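Ferritin (PDB 7DIE) takes up ferrous iron through its B-channels, oxidises it at atypical ferroxidase centres and stores the ferric product inside a shell of 24 subunits. Local coordinates at the interface of chains A and B. Numbering follows the deposited sequence. Chains: chain A/B, Ferritin.

The interface of chains A and B. Residues chain A 157, 160-161, 165; chain B 158, 161-162, 165.
A:Ile157, A:Glu160 and A:Asn161 meet B:Ile162 and its neighbours in a helix-to-helix subunit interface, formed by the short C-terminal helices 156-164 of two chains and helping to close the 24-subunit ferritin shell. In ferritins these helices gather around the fourfold axes. Chain A is carried onto chain B by a turn of about 90°, as a fourfold axis requires, and the two chains therefore meet through unlike faces.

B:Ile162 illustrates how one branched side chain can fill a groove in a neighbouring helix. Its CG1 lies anti to the backbone N (chi1 -168°), and the ethyl branch reaches across to A:Glu160, where CD1 lies 3.6 Å from CB. The shorter branch, CG2, turns instead to A:Ile157 and lies 3.9 Å from that residue's CG2. A:Asn161 covers the ethyl branch from another direction: its amide ND2 sits over the B:Ile162 chain, near CB and CG1 and 3.5 Å from CD1. A:Ile157 straddles two turns of helix B, its CG2 resting 3.5 Å from the backbone O of B:Asn158 while its CD1 packs 3.9 Å from that residue's CB.

A more polar margin follows. B:Lys165 passes at a slant across the amide end of A:Asn161, bends near its tip (chi4 142°), and brings NZ to 3.6 Å from ND2. As modelled, two nitrogens face one another without a hydrogen bond; because amide N and O look alike in X-ray maps, this orientation deserves caution. A:Lys165 arrives at about a right angle to B:Lys165, leaving their NZ atoms 4.1 Å apart. If both amines are charged, the closeness would be repulsive and might lower their proton affinity.

Shape-matched van der Waals packing thus carries this patch, with no polar atoms within bonding reach across it. It joins neighbouring C-terminal helices and so probably helps hold together the cage in which iron is stored.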
# COMPACT_ATOMS: atom_id res chain seq x y z
N ILE A 157 -31.24 -11.51 36.63
CA ILE A 157 -29.92 -11.34 36.04
C ILE A 157 -29.60 -12.49 35.09
O ILE A 157 -29.06 -12.28 33.99
CB ILE A 157 -28.86 -11.17 37.14
CG1 ILE A 157 -29.11 -9.85 37.90
CG2 ILE A 157 -27.46 -11.15 36.55
CD1 ILE A 157 -28.10 -9.61 39.01
N GLU A 160 -31.55 -11.78 31.87
CA GLU A 160 -30.95 -10.66 31.16
C GLU A 160 -29.63 -11.05 30.51
O GLU A 160 -29.35 -10.67 29.37
CB GLU A 160 -30.75 -9.49 32.13
CG GLU A 160 -32.04 -8.70 32.36
CD GLU A 160 -32.44 -7.93 31.11
OE1 GLU A 160 -31.82 -6.89 30.83
OE2 GLU A 160 -33.35 -8.38 30.40
N ASN A 161 -28.82 -11.78 31.22
CA ASN A 161 -27.57 -12.21 30.69
C ASN A 161 -27.69 -13.08 29.46
O ASN A 161 -27.02 -12.86 28.51
CB ASN A 161 -26.74 -12.94 31.74
CG ASN A 161 -26.04 -12.02 32.69
OD1 ASN A 161 -25.63 -12.43 33.72
ND2 ASN A 161 -25.89 -10.82 32.33
N LYS A 165 -27.16 -12.27 24.96
CA LYS A 165 -26.33 -12.97 23.99
C LYS A 165 -27.04 -13.22 22.66
O LYS A 165 -26.40 -13.67 21.71
CB LYS A 165 -25.82 -14.27 24.62
CG LYS A 165 -24.79 -13.95 25.69
CD LYS A 165 -24.52 -15.08 26.68
CE LYS A 165 -23.17 -14.86 27.36
NZ LYS A 165 -23.16 -15.24 28.81
N ASN B 158 -23.57 -12.85 40.25
CA ASN B 158 -24.54 -12.42 39.28
C ASN B 158 -24.45 -10.90 39.09
O ASN B 158 -24.40 -10.41 38.01
CB ASN B 158 -25.96 -12.73 39.73
CG ASN B 158 -26.26 -14.21 39.87
OD1 ASN B 158 -25.77 -15.04 39.14
ND2 ASN B 158 -27.13 -14.50 40.76
N ASN B 161 -21.18 -9.89 37.39
CA ASN B 161 -21.20 -10.24 36.01
C ASN B 161 -22.01 -9.29 35.14
O ASN B 161 -21.55 -8.88 34.14
CB ASN B 161 -21.73 -11.66 35.80
CG ASN B 161 -20.70 -12.71 36.07
OD1 ASN B 161 -21.03 -13.83 36.26
ND2 ASN B 161 -19.49 -12.36 36.06
N ILE B 162 -23.21 -8.97 35.54
CA ILE B 162 -24.05 -8.13 34.68
C ILE B 162 -23.58 -6.67 34.71
O ILE B 162 -23.60 -5.98 33.68
CB ILE B 162 -25.54 -8.26 35.04
CG1 ILE B 162 -26.41 -7.62 33.94
CG2 ILE B 162 -25.86 -7.65 36.39
CD1 ILE B 162 -27.78 -8.23 33.84
N LYS B 165 -20.83 -5.87 32.30
CA LYS B 165 -21.21 -5.66 30.90
C LYS B 165 -21.58 -4.21 30.60
O LYS B 165 -21.78 -3.87 29.42
CB LYS B 165 -22.34 -6.62 30.54
CG LYS B 165 -21.81 -8.05 30.47
CD LYS B 165 -22.86 -9.14 30.57
CE LYS B 165 -22.31 -10.44 29.99
NZ LYS B 165 -22.75 -11.66 30.74